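Local coordinates for Cry23AA1 (Bacillus thuringiensis, PDB 4RHZ), which is probably a pore-forming insecticidal toxin of the aerolysin family, binds zinc and forms a binary complex with its partner Cry37Aa1, at residues 100-105 against 111-116. Sequence-based numbering, arbitrary orientation.
Sequences SFKFGF and TLTVSA
S100 faces S115 across a non-hydrogen-bonded pair of an antiparallel hairpin, its CB 3.3 Å from S115 OG on the more exposed side of the sheet. At F101 the strands bond in both directions: F101 N gives a nearly straight bond to V114 O, and V114 N returns one of 2.9 Å to F101 O. The F101 ring turns to the buried side, where V114 O lies at its edge, 3.3 Å from CD1. K102, back among the serines and threonines, runs alongside T113; a bend at chi2 (-88°) turns its CD toward T113 OG1, though their 2.9 Å separation is doubtful. F103 repeats the two-bond pairing with L112. Its ring edge meets L112 CD1, its CE1 reaches V114 CG1 at 3.8 Å, and F101 CB sits over one face of the ring, toward its rim. Beyond G104, F105 sets the rim of its ring, at CZ, 4.4 Å from L112 CD2. The hairpin thus illustrates how a two-faced beta ribbon covers a sheet in this aerolysin-type fold: its apolar face packs on strands 146-179, 211-235, 32-40 and 67-90, V114 about 8 Å from the zinc ion, while strands 44-45 and 258-259 extend it at either side.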
ATOM      1  N   SER A 100      -8.654 -10.630 -11.153  1.00 49.84           N
ATOM      2  CA  SER A 100      -8.804 -10.361  -9.745  1.00 50.26           C
ATOM      3  C   SER A 100      -7.516 -10.702  -9.024  1.00 48.78           C
ATOM      4  O   SER A 100      -6.917 -11.729  -9.275  1.00 48.94           O
ATOM      5  CB  SER A 100      -9.978 -11.183  -9.206  1.00 50.90           C
ATOM      6  OG  SER A 100      -9.596 -11.727  -7.971  1.00 56.05           O
ATOM      7  N   PHE A 101      -7.081  -9.824  -8.136  1.00 47.97           N
ATOM      8  CA  PHE A 101      -5.882 -10.070  -7.360  1.00 46.90           C
ATOM      9  C   PHE A 101      -6.146 -10.068  -5.802  1.00 46.91           C
ATOM     10  O   PHE A 101      -6.891  -9.228  -5.247  1.00 46.05           O
ATOM     11  CB  PHE A 101      -4.832  -8.999  -7.635  1.00 46.44           C
ATOM     12  CG  PHE A 101      -4.573  -8.682  -9.077  1.00 47.89           C
ATOM     13  CD1 PHE A 101      -5.394  -7.787  -9.764  1.00 44.30           C
ATOM     14  CD2 PHE A 101      -3.428  -9.185  -9.715  1.00 45.82           C
ATOM     15  CE1 PHE A 101      -5.137  -7.441 -11.043  1.00 42.09           C
ATOM     16  CE2 PHE A 101      -3.157  -8.844 -11.004  1.00 46.47           C
ATOM     17  CZ  PHE A 101      -4.008  -7.971 -11.686  1.00 45.47           C
ATOM     18  N   LYS A 102      -5.467 -10.963  -5.111  1.00 46.59           N
ATOM     19  CA  LYS A 102      -5.537 -11.045  -3.668  1.00 46.54           C
ATOM     20  C   LYS A 102      -4.178 -10.644  -3.162  1.00 44.67           C
ATOM     21  O   LYS A 102      -3.228 -11.385  -3.387  1.00 42.85           O
ATOM     22  CB  LYS A 102      -5.829 -12.476  -3.247  1.00 47.37           C
ATOM     23  CG  LYS A 102      -7.193 -12.968  -3.756  1.00 53.26           C
ATOM     24  CD  LYS A 102      -8.397 -12.647  -2.774  1.00 61.04           C
ATOM     25  CE  LYS A 102      -9.743 -13.295  -3.194  1.00 63.83           C
ATOM     26  NZ  LYS A 102      -9.799 -14.761  -2.862  1.00 67.80           N
ATOM     27  N   PHE A 103      -4.078  -9.460  -2.542  1.00 43.04           N
ATOM     28  CA  PHE A 103      -2.814  -9.034  -2.001  1.00 43.06           C
ATOM     29  C   PHE A 103      -2.782  -9.161  -0.463  1.00 44.66           C
ATOM     30  O   PHE A 103      -3.774  -8.892   0.226  1.00 44.84           O
ATOM     31  CB  PHE A 103      -2.492  -7.611  -2.412  1.00 42.48           C
ATOM     32  CG  PHE A 103      -2.310  -7.399  -3.899  1.00 39.09           C
ATOM     33  CD1 PHE A 103      -3.021  -6.387  -4.552  1.00 37.63           C
ATOM     34  CD2 PHE A 103      -1.423  -8.156  -4.627  1.00 39.78           C
ATOM     35  CE1 PHE A 103      -2.858  -6.140  -5.939  1.00 38.23           C
ATOM     36  CE2 PHE A 103      -1.251  -7.940  -6.028  1.00 41.58           C
ATOM     37  CZ  PHE A 103      -1.967  -6.920  -6.681  1.00 36.08           C
ATOM     38  N   GLY A 104      -1.651  -9.618   0.062  1.00 46.42           N
ATOM     39  CA  GLY A 104      -1.384  -9.562   1.502  1.00 47.14           C
ATOM     40  C   GLY A 104      -0.386  -8.462   1.812  1.00 48.13           C
ATOM     41  O   GLY A 104       0.158  -7.821   0.904  1.00 49.23           O
ATOM     42  N   PHE A 105      -0.129  -8.238   3.087  1.00 49.19           N
ATOM     43  CA  PHE A 105       0.901  -7.276   3.508  1.00 50.90           C
ATOM     44  C   PHE A 105       1.980  -7.954   4.354  1.00 53.33           C
ATOM     45  O   PHE A 105       1.645  -8.727   5.232  1.00 54.19           O
ATOM     46  CB  PHE A 105       0.253  -6.146   4.283  1.00 49.75           C
ATOM     47  CG  PHE A 105      -0.629  -5.289   3.453  1.00 46.41           C
ATOM     48  CD1 PHE A 105      -1.931  -5.662   3.190  1.00 42.94           C
ATOM     49  CD2 PHE A 105      -0.152  -4.107   2.924  1.00 41.06           C
ATOM     50  CE1 PHE A 105      -2.730  -4.873   2.409  1.00 39.90           C
ATOM     51  CE2 PHE A 105      -0.956  -3.311   2.179  1.00 40.39           C
ATOM     52  CZ  PHE A 105      -2.244  -3.687   1.912  1.00 39.58           C
ATOM     53  N   THR A 111      -5.770  -9.230   4.021  1.00 56.86           N
ATOM     54  CA  THR A 111      -5.811  -9.585   2.636  1.00 54.73           C
ATOM     55  C   THR A 111      -6.680  -8.587   1.891  1.00 52.54           C
ATOM     56  O   THR A 111      -7.799  -8.354   2.330  1.00 52.40           O
ATOM     57  CB  THR A 111      -6.450 -11.002   2.472  1.00 55.41           C
ATOM     58  OG1 THR A 111      -5.404 -11.940   2.214  1.00 56.38           O
ATOM     59  CG2 THR A 111      -7.464 -11.085   1.290  1.00 55.59           C
ATOM     60  N   LEU A 112      -6.212  -8.017   0.767  1.00 48.56           N
ATOM     61  CA  LEU A 112      -7.175  -7.244  -0.024  1.00 46.03           C
ATOM     62  C   LEU A 112      -7.409  -7.778  -1.452  1.00 44.81           C
ATOM     63  O   LEU A 112      -6.472  -8.284  -2.113  1.00 43.46           O
ATOM     64  CB  LEU A 112      -6.945  -5.726   0.046  1.00 44.55           C
ATOM     65  CG  LEU A 112      -5.946  -4.992  -0.850  1.00 45.85           C
ATOM     66  CD1 LEU A 112      -6.348  -5.111  -2.308  1.00 47.27           C
ATOM     67  CD2 LEU A 112      -5.842  -3.511  -0.556  1.00 45.87           C
ATOM     68  N   THR A 113      -8.659  -7.659  -1.875  1.00 43.28           N
ATOM     69  CA  THR A 113      -9.124  -8.094  -3.173  1.00 44.63           C
ATOM     70  C   THR A 113      -9.411  -6.952  -4.099  1.00 43.18           C
ATOM     71  O   THR A 113     -10.212  -6.055  -3.796  1.00 41.99           O
ATOM     72  CB  THR A 113     -10.392  -8.956  -3.048  1.00 45.76           C
ATOM     73  OG1 THR A 113      -9.985 -10.207  -2.520  1.00 48.20           O
ATOM     74  CG2 THR A 113     -11.061  -9.236  -4.440  1.00 47.29           C
ATOM     75  N   VAL A 114      -8.750  -6.999  -5.247  1.00 42.24           N
ATOM     76  CA  VAL A 114      -8.956  -5.974  -6.256  1.00 41.93           C
ATOM     77  C   VAL A 114      -8.899  -6.574  -7.688  1.00 42.48           C
ATOM     78  O   VAL A 114      -8.197  -7.560  -7.958  1.00 42.35           O
ATOM     79  CB  VAL A 114      -7.953  -4.811  -6.055  1.00 41.57           C
ATOM     80  CG1 VAL A 114      -6.536  -5.241  -6.353  1.00 38.63           C
ATOM     81  CG2 VAL A 114      -8.314  -3.623  -6.938  1.00 43.10           C
ATOM     82  N   SER A 115      -9.639  -5.965  -8.591  1.00 41.90           N
ATOM     83  CA  SER A 115      -9.823  -6.516  -9.916  1.00 42.42           C
ATOM     84  C   SER A 115      -9.564  -5.399 -10.915  1.00 41.79           C
ATOM     85  O   SER A 115      -9.867  -4.219 -10.659  1.00 39.78           O
ATOM     86  CB  SER A 115     -11.283  -6.974 -10.105  1.00 43.21           C
ATOM     87  OG  SER A 115     -11.512  -8.273  -9.554  1.00 49.08           O
ATOM     88  N   ALA A 116      -9.033  -5.766 -12.074  1.00 40.90           N
ATOM     89  CA  ALA A 116      -8.966  -4.784 -13.141  1.00 40.41           C
ATOM     90  C   ALA A 116      -9.092  -5.467 -14.512  1.00 40.24           C
ATOM     91  O   ALA A 116      -8.826  -6.673 -14.654  1.00 39.59           O
ATOM     92  CB  ALA A 116      -7.696  -3.939 -13.029  1.00 40.03           C
TER